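Local coordinates for protein serine racemase (Enterococcus faecalis, PDB 4ECL) that belongs to the alanine racemase family, joining a TIM-barrel domain to a C-terminal domain built mainly of beta strands, at residues 62-65 and 66-70; 71-74 and 75-79. One frame throughout, in Å; residues are numbered along the deposited sequence.

Contact 1 of 2, residues 62-65 and 66-70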
ATOM      1  N   ALA A  62     -20.552   5.723  -2.068  1.00 18.49           N
ATOM      2  CA  ALA A  62     -19.772   6.650  -1.252  1.00 19.36           C
ATOM      3  C   ALA A  62     -18.283   6.490  -1.576  1.00 24.58           C
ATOM      4  O   ALA A  62     -17.787   5.366  -1.677  1.00 18.58           O
ATOM      5  CB  ALA A  62     -20.010   6.370   0.212  1.00 14.40           C
ATOM      6  N   VAL A  63     -17.575   7.607  -1.737  1.00 16.49           N
ATOM      7  CA  VAL A  63     -16.131   7.581  -1.947  1.00 19.49           C
ATOM      8  C   VAL A  63     -15.486   8.524  -0.955  1.00 24.88           C
ATOM      9  O   VAL A  63     -16.177   9.327  -0.328  1.00 21.10           O
ATOM     10  CB  VAL A  63     -15.757   8.055  -3.351  1.00 21.14           C
ATOM     11  CG1 VAL A  63     -16.073   6.978  -4.372  1.00 21.06           C
ATOM     12  CG2 VAL A  63     -16.494   9.338  -3.676  1.00 21.42           C
ATOM     13  N   ALA A  64     -14.171   8.440  -0.802  1.00 16.11           N
ATOM     14  CA  ALA A  64     -13.489   9.317   0.152  1.00 23.97           C
ATOM     15  C   ALA A  64     -13.184  10.693  -0.421  1.00 25.61           C
ATOM     16  O   ALA A  64     -13.134  11.681   0.315  1.00 24.12           O
ATOM     17  CB  ALA A  64     -12.198   8.670   0.658  1.00 21.98           C
ATOM     18  N   THR A  65     -12.934  10.756  -1.726  1.00 21.00           N
ATOM     19  CA  THR A  65     -12.421  11.979  -2.332  1.00 19.45           C
ATOM     20  C   THR A  65     -13.090  12.264  -3.660  1.00 23.52           C
ATOM     21  O   THR A  65     -13.627  11.362  -4.288  1.00 22.47           O
ATOM     22  CB  THR A  65     -10.905  11.888  -2.606  1.00 24.57           C
ATOM     23  OG1 THR A  65     -10.679  11.025  -3.725  1.00 21.98           O
ATOM     24  CG2 THR A  65     -10.147  11.361  -1.380  1.00 20.95           C
ATOM     25  N   ILE A  66     -13.045  13.524  -4.088  1.00 21.01           N
ATOM     26  CA  ILE A  66     -13.598  13.921  -5.379  1.00 21.63           C
ATOM     27  C   ILE A  66     -12.922  13.188  -6.547  1.00 24.21           C
ATOM     28  O   ILE A  66     -13.564  12.894  -7.557  1.00 28.48           O
ATOM     29  CB  ILE A  66     -13.498  15.447  -5.602  1.00 23.23           C
ATOM     30  CG1 ILE A  66     -14.231  15.846  -6.886  1.00 26.25           C
ATOM     31  CG2 ILE A  66     -12.026  15.901  -5.645  1.00 24.29           C
ATOM     32  CD1 ILE A  66     -14.371  17.341  -7.070  1.00 26.68           C
ATOM     33  N   ASP A  67     -11.634  12.882  -6.411  1.00 28.69           N
ATOM     34  CA  ASP A  67     -10.924  12.180  -7.489  1.00 27.48           C
ATOM     35  C   ASP A  67     -11.417  10.742  -7.667  1.00 23.18           C
ATOM     36  O   ASP A  67     -11.483  10.229  -8.785  1.00 25.70           O
ATOM     37  CB  ASP A  67      -9.418  12.240  -7.272  1.00 32.26           C
ATOM     38  CG  ASP A  67      -8.914  13.667  -7.199  1.00 38.20           C
ATOM     39  OD1 ASP A  67      -8.687  14.267  -8.268  1.00 34.25           O
ATOM     40  OD2 ASP A  67      -8.792  14.194  -6.074  1.00 40.82           O
ATOM     41  N   GLU A  68     -11.769  10.096  -6.566  1.00 22.85           N
ATOM     42  CA  GLU A  68     -12.461   8.816  -6.651  1.00 25.50           C
ATOM     43  C   GLU A  68     -13.813   8.972  -7.332  1.00 24.64           C
ATOM     44  O   GLU A  68     -14.164   8.181  -8.200  1.00 25.65           O
ATOM     45  CB  GLU A  68     -12.622   8.205  -5.268  1.00 23.01           C
ATOM     46  CG  GLU A  68     -11.311   7.682  -4.723  1.00 26.57           C
ATOM     47  CD  GLU A  68     -11.452   7.154  -3.323  1.00 29.79           C
ATOM     48  OE1 GLU A  68     -12.459   7.495  -2.675  1.00 32.54           O
ATOM     49  OE2 GLU A  68     -10.565   6.402  -2.870  1.00 29.49           O
ATOM     50  N   GLY A  69     -14.562  10.000  -6.945  1.00 25.86           N
ATOM     51  CA  GLY A  69     -15.866  10.264  -7.537  1.00 23.89           C
ATOM     52  C   GLY A  69     -15.814  10.522  -9.038  1.00 24.19           C
ATOM     53  O   GLY A  69     -16.622   9.990  -9.805  1.00 22.96           O
ATOM     54  N   ILE A  70     -14.863  11.349  -9.460  1.00 19.21           N
ATOM     55  CA  ILE A  70     -14.673  11.635 -10.872  1.00 24.82           C
ATOM     56  C   ILE A  70     -14.298  10.348 -11.644  1.00 27.84           C
ATOM     57  O   ILE A  70     -14.806  10.101 -12.746  1.00 26.24           O
ATOM     58  CB  ILE A  70     -13.595  12.728 -11.055  1.00 27.26           C
ATOM     59  CG1 ILE A  70     -14.117  14.068 -10.548  1.00 28.19           C
ATOM     60  CG2 ILE A  70     -13.195  12.878 -12.507  1.00 27.65           C
ATOM     61  CD1 ILE A  70     -13.098  15.188 -10.705  1.00 31.15           C
TER
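Thr65 holds OG1 between its backbone N and carbonyl carbon (chi1 74°), turned to the start of helix 66-74. Glu68 has CG beside its own N (chi1 -73°) and a straight chain beyond, which carries its carboxylate back past Val63 to the backbone of residues 64 and 65. The two residues form a capping box. Thr65, the N-cap, accepts from Glu68 N through OG1 at 3.2 Å, in a nearly straight bond. In return Glu68 OE1 takes Thr65 N, but weakly, at 3.4 Å. The stronger donor to Glu68 OE1 is Ala64 N, at 2.7 Å and close to the line of the C-O bond. Thr65 O begins the helical bonding by accepting from Gly69 N at 3.1 Å. The Val63 and Glu68 side chains run alongside, pointing opposite ways, with their CB atoms 3.7 Å apart. This is the turn from strand to helix in a beta-alpha-beta unit of the barrel. The other carboxylate oxygen, Glu68 OE2, bonds Ala39 N and forms a salt bridge with Arg367 of the second subunit. One buried carboxylate thus serves two local N-H groups, helix 38-42 and the dimer, and the nearby arginine would be expected to favour its charged form.

Contact 2 of 2, residues 71-74 and 75-79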
ATOM      1  N   ARG A  71     -13.434   9.523 -11.054  1.00 24.29           N
ATOM      2  CA  ARG A  71     -13.084   8.235 -11.666  1.00 28.37           C
ATOM      3  C   ARG A  71     -14.311   7.357 -11.902  1.00 28.23           C
ATOM      4  O   ARG A  71     -14.442   6.749 -12.963  1.00 22.39           O
ATOM      5  CB  ARG A  71     -12.046   7.489 -10.831  1.00 26.86           C
ATOM      6  CG  ARG A  71     -10.620   7.953 -11.107  1.00 36.13           C
ATOM      7  CD  ARG A  71      -9.657   7.428 -10.063  1.00 37.45           C
ATOM      8  NE  ARG A  71      -9.578   5.976 -10.088  1.00 37.31           N
ATOM      9  CZ  ARG A  71      -9.350   5.225  -9.016  1.00 41.98           C
ATOM     10  NH1 ARG A  71      -9.190   5.793  -7.824  1.00 40.32           N
ATOM     11  NH2 ARG A  71      -9.292   3.905  -9.133  1.00 43.96           N
ATOM     12  N   LEU A  72     -15.219   7.316 -10.926  1.00 26.49           N
ATOM     13  CA  LEU A  72     -16.448   6.538 -11.067  1.00 20.54           C
ATOM     14  C   LEU A  72     -17.249   7.004 -12.263  1.00 23.45           C
ATOM     15  O   LEU A  72     -17.726   6.187 -13.051  1.00 30.34           O
ATOM     16  CB  LEU A  72     -17.301   6.616  -9.808  1.00 19.09           C
ATOM     17  CG  LEU A  72     -16.670   5.969  -8.581  1.00 18.09           C
ATOM     18  CD1 LEU A  72     -17.708   5.873  -7.482  1.00 17.21           C
ATOM     19  CD2 LEU A  72     -16.177   4.584  -8.978  1.00 28.45           C
ATOM     20  N   ARG A  73     -17.380   8.316 -12.403  1.00 24.19           N
ATOM     21  CA  ARG A  73     -18.084   8.907 -13.538  1.00 29.07           C
ATOM     22  C   ARG A  73     -17.434   8.499 -14.857  1.00 33.01           C
ATOM     23  O   ARG A  73     -18.121   8.251 -15.850  1.00 31.36           O
ATOM     24  CB  ARG A  73     -18.113  10.439 -13.424  1.00 26.97           C
ATOM     25  CG  ARG A  73     -19.020  10.990 -12.313  1.00 28.64           C
ATOM     26  CD  ARG A  73     -20.457  10.505 -12.483  1.00 29.35           C
ATOM     27  NE  ARG A  73     -21.378  11.147 -11.543  1.00 32.73           N
ATOM     28  CZ  ARG A  73     -22.444  10.557 -11.012  1.00 35.55           C
ATOM     29  NH1 ARG A  73     -22.727   9.298 -11.321  1.00 30.76           N
ATOM     30  NH2 ARG A  73     -23.226  11.222 -10.165  1.00 34.05           N
ATOM     31  N   LYS A  74     -16.105   8.437 -14.863  1.00 33.13           N
ATOM     32  CA  LYS A  74     -15.377   8.025 -16.055  1.00 32.66           C
ATOM     33  C   LYS A  74     -15.549   6.534 -16.319  1.00 37.14           C
ATOM     34  O   LYS A  74     -15.416   6.087 -17.455  1.00 39.74           O
ATOM     35  CB  LYS A  74     -13.891   8.377 -15.939  1.00 32.12           C
ATOM     36  CG  LYS A  74     -13.603   9.876 -16.007  1.00 35.46           C
ATOM     37  CD  LYS A  74     -12.191  10.202 -15.531  1.00 43.18           C
ATOM     38  CE  LYS A  74     -11.911  11.715 -15.600  1.00 49.48           C
ATOM     39  NZ  LYS A  74     -10.587  12.099 -15.007  1.00 50.14           N
ATOM     40  N   TYR A  75     -15.838   5.761 -15.275  1.00 37.07           N
ATOM     41  CA  TYR A  75     -16.103   4.328 -15.454  1.00 33.06           C
ATOM     42  C   TYR A  75     -17.513   4.088 -15.988  1.00 31.60           C
ATOM     43  O   TYR A  75     -17.890   2.958 -16.266  1.00 36.56           O
ATOM     44  CB  TYR A  75     -15.929   3.563 -14.138  1.00 27.34           C
ATOM     45  CG  TYR A  75     -14.517   3.555 -13.601  1.00 29.38           C
ATOM     46  CD1 TYR A  75     -13.427   3.786 -14.439  1.00 33.37           C
ATOM     47  CD2 TYR A  75     -14.271   3.303 -12.256  1.00 27.30           C
ATOM     48  CE1 TYR A  75     -12.131   3.770 -13.948  1.00 35.67           C
ATOM     49  CE2 TYR A  75     -12.981   3.292 -11.754  1.00 30.69           C
ATOM     50  CZ  TYR A  75     -11.917   3.524 -12.604  1.00 36.97           C
ATOM     51  OH  TYR A  75     -10.635   3.509 -12.102  1.00 40.38           O
ATOM     52  N   GLY A  76     -18.295   5.156 -16.114  1.00 36.11           N
ATOM     53  CA  GLY A  76     -19.665   5.044 -16.587  1.00 37.24           C
ATOM     54  C   GLY A  76     -20.704   4.951 -15.480  1.00 33.42           C
ATOM     55  O   GLY A  76     -21.870   4.651 -15.746  1.00 25.91           O
ATOM     56  N   ILE A  77     -20.291   5.211 -14.241  1.00 30.50           N
ATOM     57  CA  ILE A  77     -21.221   5.158 -13.121  1.00 32.66           C
ATOM     58  C   ILE A  77     -22.187   6.336 -13.211  1.00 29.76           C
ATOM     59  O   ILE A  77     -21.770   7.482 -13.328  1.00 32.87           O
ATOM     60  CB  ILE A  77     -20.496   5.155 -11.767  1.00 29.68           C
ATOM     61  CG1 ILE A  77     -19.631   3.902 -11.642  1.00 29.32           C
ATOM     62  CG2 ILE A  77     -21.499   5.178 -10.635  1.00 26.00           C
ATOM     63  CD1 ILE A  77     -20.432   2.612 -11.791  1.00 28.70           C
ATOM     64  N   SER A  78     -23.478   6.048 -13.187  1.00 31.16           N
ATOM     65  CA  SER A  78     -24.480   7.086 -13.389  1.00 36.16           C
ATOM     66  C   SER A  78     -25.273   7.362 -12.121  1.00 35.25           C
ATOM     67  O   SER A  78     -25.982   8.367 -12.035  1.00 35.35           O
ATOM     68  CB  SER A  78     -25.437   6.683 -14.506  1.00 38.81           C
ATOM     69  OG  SER A  78     -26.234   5.594 -14.083  1.00 43.29           O
ATOM     70  N   SER A  79     -25.160   6.469 -11.143  1.00 30.31           N
ATOM     71  CA  SER A  79     -25.870   6.629  -9.877  1.00 31.40           C
ATOM     72  C   SER A  79     -25.308   7.763  -9.022  1.00 32.88           C
ATOM     73  O   SER A  79     -24.241   8.323  -9.316  1.00 30.13           O
ATOM     74  CB  SER A  79     -25.843   5.328  -9.082  1.00 32.00           C
ATOM     75  OG  SER A  79     -26.402   4.278  -9.839  1.00 38.09           O
TER
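The side chains of Arg71 and Tyr75 run together in one direction. The guanidinium and the ring stand almost perpendicular, with planes 88° apart. Arg71 NE gives a weak bond to Tyr75 OH at 3.4 Å. A second bond, from Arg71 NH2, is less certain because the place of that nitrogen is in doubt. The same nitrogen is also paired with Glu40 in a salt bridge. Arg71 O sits over one face of the tyrosine ring, 3.2 Å above its plane and displaced from the centre toward CG, and also accepts from Tyr75 N.

Leu72 is buried. Its CD2 meets Tyr75 CD2 at 4.0 Å, and its CB packs on Ile77 CG1. Leu72 O accepts from Ile77 N at 3.0 Å, while Arg73 O accepts from Gly76 N at 3.1 Å. With the positive phi of Gly76 (95°), a backbone shape that glycine adopts readily, these bonds make a Schellman motif, which closes helix 66-74 and turns the chain toward strand 80-83.

The Arg73 chain bends at chi2 (-57°), and its end swings back to the loop although its CB leads off. Arg73 NH1 reaches Ile77 O at 2.9 Å, in the guanidinium plane but above the carbonyl plane. It also reaches Ser79 O, at 2.7 Å. Elsewhere the same group bonds Tyr98 O through NE and Glu99 O through NH2, which fixes its rotation. The extended chain of Lys74 leads away from the loop.

Contacts 1 and 2 hold the two ends of the same helix, 66-74. Contact 1 starts it after strand 60-63, and contact 2 ends it before strand 80-83. Their centres lie 10 Å apart, and they meet where Val63 CG1 packs on Leu72 CD1. Contact 1 is buried and borders the second subunit. Contact 2 is only partly buried, lies farther from the centre of the chain, and touches no other chain of the assembly. The chemistry differs accordingly. At the N-terminal end a hydroxyl and a carboxylate accept from backbone N-H groups. At the C-terminal end backbone carbonyls are the main acceptors, met by backbone N-H groups and an arginine.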